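Local coordinates for protein caspase-1 (Spodoptera frugiperda, PDB 1M72) that acts as a cysteine endopeptidase of the caspase family and is probably an executioner in the activation cascade that drives apoptosis, at residues Met27-Arg32 with Ala139-Leu144; Phe236-Pro241 with His247-Val252; Ile37-His42 with Val56-Leu61. One frame throughout, in Å; residues are numbered along the deposited sequence.

Contact 1: Met27-Arg32 with Ala139-Leu144; sequences MNHKHR and AGKPKL. With EDO (1,2-ethanediol), chain H.
His29 and Lys141 reach toward each other from opposite directions, and the side-chain methylene next to the lysine ammonium comes up to the imidazole. Lys141 CE approaches His29 CE1 to 3.4 Å, lying obliquely to the ring. The lysine chain is extended beyond CG, and its first torsion, with CG beside the backbone N (chi1 -58°), points it toward His29. Its NZ is not bonded to the imidazole. It is held by the carbonyls of Ala98 and Thr137, while His29 ND1 turns to Ser96 O in a weak bond.

The apolar part is lighter. Met27 folds back on itself, with all three side-chain torsions bent, so that its sulfur rather than its methyl group meets the proline: SD lies 4.2 Å from Pro142 CG. The same methionine also rests on Leu263 and Phe265.

Between these two points sits a molecule of 1,2-ethanediol, probably from the crystallisation liquor. Its O1 donates to Gly140 O at 2.8 Å. Its O2 packs at 3.3 Å from Lys141 CG and lies 3.5 Å from His29 NE2, oblique to the ring and not hydrogen-bonded to it, whereas its C2 is 3.7 Å from Pro142 CD. Further bonds to Asn26 O and Asp99 O fasten the diol.

Within 139-144, Lys143 folds its chain back to donate from NZ to Lys141 O at 2.8 Å, in the carbonyl plane, and NZ also bonds Leu138 O.

The contact joins the lead-in to strand 31-39 to the start of strand 143-148 at one end of the central caspase sheet, across strand 98-106 between them. Van der Waals touches dominate it, and the Lys141 ammonium and, weakly, His29 ND1 turn to backbone carbonyls instead of to each other; ringed by carbonyl oxygens, the ammonium probably keeps its charge.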
# COMPACT_ATOMS: atom_id res chain seq x y z
N MET C 27 -17.91 -5.90 11.48
CA MET C 27 -17.12 -6.04 12.69
C MET C 27 -18.07 -6.28 13.86
O MET C 27 -17.81 -5.80 14.96
CB MET C 27 -16.32 -4.77 12.96
CG MET C 27 -15.44 -4.37 11.83
SD MET C 27 -14.24 -5.65 11.38
CE MET C 27 -13.14 -5.43 12.77
N ASN C 28 -19.15 -7.02 13.63
CA ASN C 28 -20.08 -7.27 14.70
C ASN C 28 -20.20 -8.76 15.01
O ASN C 28 -21.28 -9.25 15.31
CB ASN C 28 -21.47 -6.67 14.37
CG ASN C 28 -22.44 -6.72 15.57
OD1 ASN C 28 -22.04 -6.53 16.73
ND2 ASN C 28 -23.73 -6.98 15.28
N HIS C 29 -19.07 -9.48 14.90
CA HIS C 29 -19.03 -10.92 15.21
C HIS C 29 -18.91 -11.04 16.73
O HIS C 29 -18.70 -10.05 17.42
CB HIS C 29 -17.82 -11.61 14.55
CG HIS C 29 -17.90 -11.70 13.06
ND1 HIS C 29 -18.18 -12.88 12.41
CD2 HIS C 29 -17.73 -10.76 12.10
CE1 HIS C 29 -18.18 -12.67 11.10
NE2 HIS C 29 -17.91 -11.40 10.88
N LYS C 30 -19.05 -12.26 17.24
CA LYS C 30 -18.94 -12.49 18.67
C LYS C 30 -17.59 -11.98 19.17
O LYS C 30 -17.50 -11.29 20.18
CB LYS C 30 -19.09 -13.99 18.96
CG LYS C 30 -18.94 -14.37 20.42
CD LYS C 30 -19.01 -15.90 20.67
CE LYS C 30 -19.25 -16.13 22.17
NZ LYS C 30 -19.16 -17.56 22.57
N HIS C 31 -16.51 -12.33 18.48
CA HIS C 31 -15.17 -11.84 18.92
C HIS C 31 -14.52 -10.94 17.91
O HIS C 31 -14.77 -11.05 16.70
CB HIS C 31 -14.21 -13.00 19.15
CG HIS C 31 -14.77 -14.06 20.04
ND1 HIS C 31 -14.96 -13.88 21.39
CD2 HIS C 31 -15.23 -15.31 19.76
CE1 HIS C 31 -15.50 -14.97 21.91
NE2 HIS C 31 -15.68 -15.85 20.94
N ARG C 32 -13.67 -10.04 18.40
CA ARG C 32 -12.88 -9.15 17.52
C ARG C 32 -11.94 -10.07 16.71
O ARG C 32 -11.83 -9.98 15.48
CB ARG C 32 -12.01 -8.24 18.36
CG ARG C 32 -11.11 -7.35 17.55
CD ARG C 32 -11.66 -5.93 17.50
NE ARG C 32 -12.79 -5.76 16.61
CZ ARG C 32 -13.70 -4.78 16.72
NH1 ARG C 32 -13.62 -3.86 17.69
NH2 ARG C 32 -14.67 -4.72 15.82
N ALA C 139 -12.43 -15.63 5.33
CA ALA C 139 -12.75 -15.16 3.99
C ALA C 139 -13.77 -14.02 4.05
O ALA C 139 -14.83 -14.13 4.68
CB ALA C 139 -13.29 -16.31 3.11
N GLY C 140 -13.42 -12.92 3.39
CA GLY C 140 -14.28 -11.75 3.34
C GLY C 140 -14.04 -10.84 4.53
O GLY C 140 -14.69 -9.79 4.67
N LYS C 141 -13.12 -11.26 5.39
CA LYS C 141 -12.78 -10.49 6.59
C LYS C 141 -11.37 -9.86 6.52
O LYS C 141 -10.47 -10.39 5.89
CB LYS C 141 -12.87 -11.39 7.81
CG LYS C 141 -14.24 -12.00 7.97
CD LYS C 141 -14.21 -12.88 9.20
CE LYS C 141 -15.47 -13.68 9.38
NZ LYS C 141 -15.21 -14.65 10.48
N PRO C 142 -11.18 -8.71 7.18
CA PRO C 142 -9.87 -8.07 7.15
C PRO C 142 -8.75 -8.82 7.89
O PRO C 142 -8.91 -9.26 9.02
CB PRO C 142 -10.15 -6.68 7.74
CG PRO C 142 -11.23 -6.93 8.70
CD PRO C 142 -12.14 -7.92 7.97
N LYS C 143 -7.61 -8.95 7.21
CA LYS C 143 -6.42 -9.61 7.76
C LYS C 143 -5.33 -8.53 7.79
O LYS C 143 -4.83 -8.09 6.76
CB LYS C 143 -6.07 -10.82 6.87
CG LYS C 143 -7.23 -11.83 6.84
CD LYS C 143 -7.15 -12.81 5.69
CE LYS C 143 -7.81 -12.26 4.43
NZ LYS C 143 -9.30 -12.47 4.44
N LEU C 144 -4.98 -8.11 9.01
CA LEU C 144 -4.02 -7.05 9.26
C LEU C 144 -2.59 -7.46 9.67
O LEU C 144 -2.38 -8.33 10.53
CB LEU C 144 -4.60 -6.09 10.31
CG LEU C 144 -6.13 -5.90 10.22
CD1 LEU C 144 -6.64 -5.07 11.39
CD2 LEU C 144 -6.50 -5.21 8.92
C1 EDO H . -16.77 -9.02 7.45
O1 EDO H . -16.63 -8.51 6.14
C2 EDO H . -15.75 -8.40 8.36
O2 EDO H . -15.48 -9.32 9.39

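Contact 2: Phe236-Pro241 with His247-Val252; sequences FESNAP and HQQKQV. With EDO (1,2-ethanediol), chain J.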
# COMPACT_ATOMS: atom_id res chain seq x y z
N PHE C 236 8.97 13.05 14.34
CA PHE C 236 10.17 12.31 14.65
C PHE C 236 11.26 12.72 13.71
O PHE C 236 11.03 13.02 12.54
CB PHE C 236 9.94 10.81 14.51
CG PHE C 236 8.99 10.24 15.52
CD1 PHE C 236 9.46 9.77 16.75
CD2 PHE C 236 7.64 10.19 15.26
CE1 PHE C 236 8.58 9.25 17.69
CE2 PHE C 236 6.75 9.68 16.19
CZ PHE C 236 7.21 9.21 17.41
N GLU C 237 12.45 12.75 14.29
CA GLU C 237 13.66 13.04 13.57
C GLU C 237 14.77 12.40 14.41
O GLU C 237 14.79 12.52 15.65
CB GLU C 237 13.86 14.52 13.40
CG GLU C 237 15.03 14.81 12.50
CD GLU C 237 15.28 16.28 12.42
OE1 GLU C 237 15.04 16.89 11.35
OE2 GLU C 237 15.70 16.83 13.45
N SER C 238 15.67 11.70 13.74
CA SER C 238 16.71 11.02 14.48
C SER C 238 17.70 11.98 15.12
O SER C 238 17.94 13.11 14.63
CB SER C 238 17.48 10.03 13.56
OG SER C 238 18.34 10.72 12.65
N ASN C 239 18.25 11.53 16.22
CA ASN C 239 19.28 12.29 16.91
C ASN C 239 20.37 11.28 17.23
O ASN C 239 20.18 10.38 18.06
CB ASN C 239 18.76 12.93 18.21
CG ASN C 239 19.88 13.59 19.04
OD1 ASN C 239 20.21 13.12 20.12
ND2 ASN C 239 20.46 14.66 18.52
N ALA C 240 21.48 11.43 16.52
CA ALA C 240 22.64 10.57 16.68
C ALA C 240 23.86 11.45 16.40
O ALA C 240 24.47 11.35 15.35
CB ALA C 240 22.57 9.44 15.69
N PRO C 241 24.20 12.34 17.33
CA PRO C 241 25.35 13.25 17.16
C PRO C 241 26.70 12.54 16.93
O PRO C 241 27.62 13.13 16.37
CB PRO C 241 25.34 14.08 18.45
CG PRO C 241 23.86 14.02 18.89
CD PRO C 241 23.50 12.58 18.61
N HIS C 247 22.37 11.01 11.60
CA HIS C 247 21.78 12.09 12.34
C HIS C 247 20.75 12.95 11.60
O HIS C 247 20.93 13.28 10.45
CB HIS C 247 22.92 12.95 12.89
CG HIS C 247 22.48 13.95 13.91
ND1 HIS C 247 21.82 13.58 15.06
CD2 HIS C 247 22.57 15.30 13.93
CE1 HIS C 247 21.52 14.67 15.75
NE2 HIS C 247 21.96 15.73 15.08
N GLN C 248 19.68 13.32 12.30
CA GLN C 248 18.59 14.14 11.77
C GLN C 248 17.91 13.49 10.60
O GLN C 248 17.56 14.17 9.64
CB GLN C 248 19.11 15.52 11.35
CG GLN C 248 19.83 16.27 12.48
CD GLN C 248 20.25 17.66 12.06
OE1 GLN C 248 21.24 18.19 12.56
NE2 GLN C 248 19.50 18.27 11.14
N GLN C 249 17.74 12.18 10.66
CA GLN C 249 17.10 11.49 9.56
C GLN C 249 15.59 11.39 9.81
O GLN C 249 15.13 11.51 10.96
CB GLN C 249 17.75 10.12 9.35
CG GLN C 249 19.27 10.23 9.16
CD GLN C 249 19.62 10.92 7.86
OE1 GLN C 249 19.30 10.42 6.79
NE2 GLN C 249 20.26 12.10 7.94
N LYS C 250 14.84 11.20 8.73
CA LYS C 250 13.38 11.13 8.72
C LYS C 250 12.90 9.76 8.28
O LYS C 250 13.69 8.92 7.80
CB LYS C 250 12.85 12.17 7.75
CG LYS C 250 13.33 13.57 8.07
CD LYS C 250 12.70 14.06 9.36
CE LYS C 250 11.27 14.58 9.09
NZ LYS C 250 10.55 14.74 10.37
N GLN C 251 11.59 9.56 8.40
CA GLN C 251 10.99 8.28 8.07
C GLN C 251 9.51 8.41 7.83
O GLN C 251 8.84 9.23 8.49
CB GLN C 251 11.19 7.32 9.24
CG GLN C 251 10.54 5.96 9.08
CD GLN C 251 10.74 5.06 10.30
OE1 GLN C 251 11.79 5.11 10.94
NE2 GLN C 251 9.74 4.23 10.62
N VAL C 252 9.02 7.65 6.86
CA VAL C 252 7.59 7.58 6.59
C VAL C 252 7.20 6.09 6.41
O VAL C 252 7.93 5.32 5.81
CB VAL C 252 7.14 8.42 5.35
CG1 VAL C 252 7.69 7.83 3.99
CG2 VAL C 252 5.61 8.48 5.32
C1 EDO J . 11.80 6.20 5.48
O1 EDO J . 10.69 5.31 5.20
C2 EDO J . 11.61 7.45 4.69
O2 EDO J . 11.83 7.14 3.34
O HOH W 1 11.99 16.95 11.64
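Lys250 NZ is gripped from several directions. It donates to Phe236 O at 2.8 Å, tilted 23° from the carbonyl plane, and to a water at 2.9 Å, with Ala233 O as a further partner and Arg175 O of the second subunit as a weak one. The chain bends at both chi2 and chi3, which curls the ammonium back to the other segment although CB points away from it. The same water gives a weak bond to Glu237 OE1, whose stronger partner is Arg175 of the second subunit, in a salt bridge. Glu237, extended, lies alongside Gln248, its CD 4.0 Å from Gln248 CB.

Farther along, the backbones run antiparallel, 166° apart. Ser238 N donates to Gln249 O at 2.8 Å in the carbonyl plane, and Gln248 N returns a weak bond to Ser238 O. Gln249 N goes instead to the serine hydroxyl, modelled unusually short at 2.5 Å; Ser238 OG, set between the backbone N and the carbonyl carbon (chi1 73°), also bonds Met246 O. These segments form the two sides of the loop between helix 221-235 and strand 254-257, which corresponds to the L4 loop of caspases. Asn239 N bonds an acidic side chain of the bound peptide, consistent with the loop's part in shaping the substrate pocket in this family.

Toward the loop tip, the His247 ring stands between neighbours. Ala240 N donates to His247 ND1 at 2.6 Å, close to the ring plane, making ND1 the acceptor. Pro241 CA lies over one ring face and Gln248 CG over the opposite one, while Asn239 ND2 comes to the edge near His247 CE1. Gln249 folds at chi2 so that NE2 reaches His247 O, approaching from above the carbonyl plane.

Contact 3: Ile37-His42 with Val56-Leu61; sequences IFNHEH and VDSDNL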
# COMPACT_ATOMS: atom_id res chain seq x y z
N ILE C 37 1.46 -11.07 18.42
CA ILE C 37 2.61 -10.19 18.38
C ILE C 37 3.92 -11.00 18.49
O ILE C 37 4.14 -11.74 19.45
CB ILE C 37 2.53 -9.15 19.52
CG1 ILE C 37 1.25 -8.30 19.35
CG2 ILE C 37 3.77 -8.26 19.50
CD1 ILE C 37 0.90 -7.34 20.54
N PHE C 38 4.77 -10.91 17.49
CA PHE C 38 6.05 -11.60 17.58
C PHE C 38 7.02 -10.51 17.88
O PHE C 38 7.40 -9.73 17.02
CB PHE C 38 6.43 -12.29 16.27
CG PHE C 38 5.48 -13.37 15.90
CD1 PHE C 38 4.38 -13.10 15.09
CD2 PHE C 38 5.67 -14.67 16.37
CE1 PHE C 38 3.47 -14.09 14.74
CE2 PHE C 38 4.77 -15.69 16.04
CZ PHE C 38 3.65 -15.41 15.21
N ASN C 39 7.42 -10.47 19.14
CA ASN C 39 8.35 -9.46 19.66
C ASN C 39 9.74 -10.06 19.81
O ASN C 39 9.90 -11.06 20.54
CB ASN C 39 7.83 -9.00 21.01
CG ASN C 39 8.64 -7.89 21.56
OD1 ASN C 39 8.92 -7.86 22.74
ND2 ASN C 39 9.02 -6.97 20.71
N HIS C 40 10.72 -9.45 19.14
CA HIS C 40 12.09 -9.96 19.14
C HIS C 40 13.06 -9.00 19.73
O HIS C 40 13.33 -7.98 19.13
CB HIS C 40 12.57 -10.26 17.73
CG HIS C 40 11.87 -11.41 17.10
ND1 HIS C 40 12.23 -12.71 17.34
CD2 HIS C 40 10.76 -11.45 16.32
CE1 HIS C 40 11.37 -13.52 16.74
NE2 HIS C 40 10.47 -12.78 16.11
N GLU C 41 13.61 -9.34 20.90
CA GLU C 41 14.57 -8.43 21.55
C GLU C 41 16.04 -8.85 21.45
O GLU C 41 16.93 -8.02 21.37
CB GLU C 41 14.20 -8.24 23.04
CG GLU C 41 14.95 -7.07 23.75
CD GLU C 41 14.50 -6.86 25.21
OE1 GLU C 41 13.98 -7.82 25.84
OE2 GLU C 41 14.69 -5.73 25.73
N HIS C 42 16.26 -10.15 21.40
CA HIS C 42 17.62 -10.66 21.38
C HIS C 42 17.75 -11.69 20.27
O HIS C 42 16.80 -12.37 19.93
CB HIS C 42 17.90 -11.24 22.77
CG HIS C 42 17.60 -10.29 23.88
ND1 HIS C 42 16.63 -10.54 24.84
CD2 HIS C 42 18.14 -9.08 24.20
CE1 HIS C 42 16.60 -9.53 25.70
NE2 HIS C 42 17.50 -8.63 25.34
N VAL C 56 8.71 -1.96 25.07
CA VAL C 56 7.80 -0.86 25.27
C VAL C 56 6.74 -0.94 24.11
O VAL C 56 5.52 -0.79 24.36
CB VAL C 56 8.55 0.49 25.22
CG1 VAL C 56 7.55 1.67 25.24
CG2 VAL C 56 9.49 0.61 26.44
N ASP C 57 7.18 -1.21 22.86
CA ASP C 57 6.23 -1.32 21.73
C ASP C 57 5.25 -2.47 21.97
O ASP C 57 4.04 -2.33 21.83
CB ASP C 57 6.93 -1.61 20.39
CG ASP C 57 7.66 -0.42 19.83
OD1 ASP C 57 7.54 0.71 20.38
OD2 ASP C 57 8.35 -0.61 18.81
N SER C 58 5.80 -3.61 22.36
CA SER C 58 4.99 -4.79 22.61
C SER C 58 3.92 -4.55 23.66
O SER C 58 2.76 -4.91 23.45
CB SER C 58 5.89 -5.94 23.03
OG SER C 58 5.21 -7.18 22.88
N ASP C 59 4.29 -3.95 24.80
CA ASP C 59 3.35 -3.68 25.88
C ASP C 59 2.28 -2.72 25.45
O ASP C 59 1.09 -2.91 25.70
CB ASP C 59 4.07 -3.06 27.09
CG ASP C 59 4.92 -4.06 27.85
OD1 ASP C 59 4.69 -5.28 27.70
OD2 ASP C 59 5.81 -3.62 28.61
N ASN C 60 2.73 -1.65 24.84
CA ASN C 60 1.86 -0.60 24.34
C ASN C 60 0.85 -1.15 23.30
O ASN C 60 -0.34 -0.88 23.37
CB ASN C 60 2.79 0.44 23.73
CG ASN C 60 2.12 1.76 23.43
OD1 ASN C 60 0.94 2.00 23.76
ND2 ASN C 60 2.90 2.66 22.79
N LEU C 61 1.30 -1.95 22.33
CA LEU C 61 0.39 -2.44 21.29
C LEU C 61 -0.60 -3.45 21.90
O LEU C 61 -1.78 -3.46 21.60
CB LEU C 61 1.20 -3.06 20.13
CG LEU C 61 0.34 -3.59 18.98
CD1 LEU C 61 -0.46 -2.44 18.32
CD2 LEU C 61 1.22 -4.26 17.97
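Ile37 and Leu61 meet branch to branch in the buried layer between strand 31-39 and helix 54-67. Ile37 CD1 touches Leu61 CD2 at 4.0 Å, the two side chains crossing at a slant. In Ile37 the longer branch takes the place beside the backbone N (chi1 -60°) and then runs out extended, so CD1 is carried to the leucine while CG2, set on the other side of CB, is left for the serine. Ile37 CG2 packs 3.8 Å from Ser58 OG. Leu61, its CG opposite the backbone N across the first bond (chi1 -179°), offers CD2 to the isoleucine; its side chain is also covered by Met205 and Cys209 of helix 203-215 and Ala104 of strand 98-106.

Two residues along the strand, on the same face, Asn39 and Ser58 share the closest backbone approach, 6.5 Å between their CA atoms. The asparagine brings its amide over the serine methylene, with Asn39 OD1 3.6 Å from Ser58 CB; Asn39 CB in turn lies 3.7 Å from Ser58 OG. Asn39 ND2 makes a weak bond to Thr54 OG1, near the start of the same helix.

The axes of 37-39 and 56-61 run nearly antiparallel at 163°, 9.4 Å apart, as expected for the helix of a beta-alpha-beta unit whose second strand is 70-76. The alternation of the strand sends Ile37 and Asn39 to the helix, and Phe38 to the opposite face, onto Phe75 and helix 80-92. With a serine at the nearest point, consistent with the close CA approach, the contact rests on van der Waals packing, apolar at Leu61 and increasingly polar toward Asn39.

Contacts 1 and 3 both draw on strand 31-39 and so reach the same six-stranded mixed sheet, contact 1 where that strand begins and contact 3 where it ends; their centres are 23 Å apart. Along the chain, contact 3 is nested within the loop that contact 1 closes, and contact 2 follows in series. Contact 2 lies on the other side of the chain's centre from contact 1, with centres 37 Å apart, and 22 Å from contact 3. Contacts 1 and 2 touch the second subunit, while contact 3 is internal. The central sheet thus carries two contacts, at strand beginnings and against helix 54-67, and the peptide-binding loop, adjoining the dimer partner, carries the third.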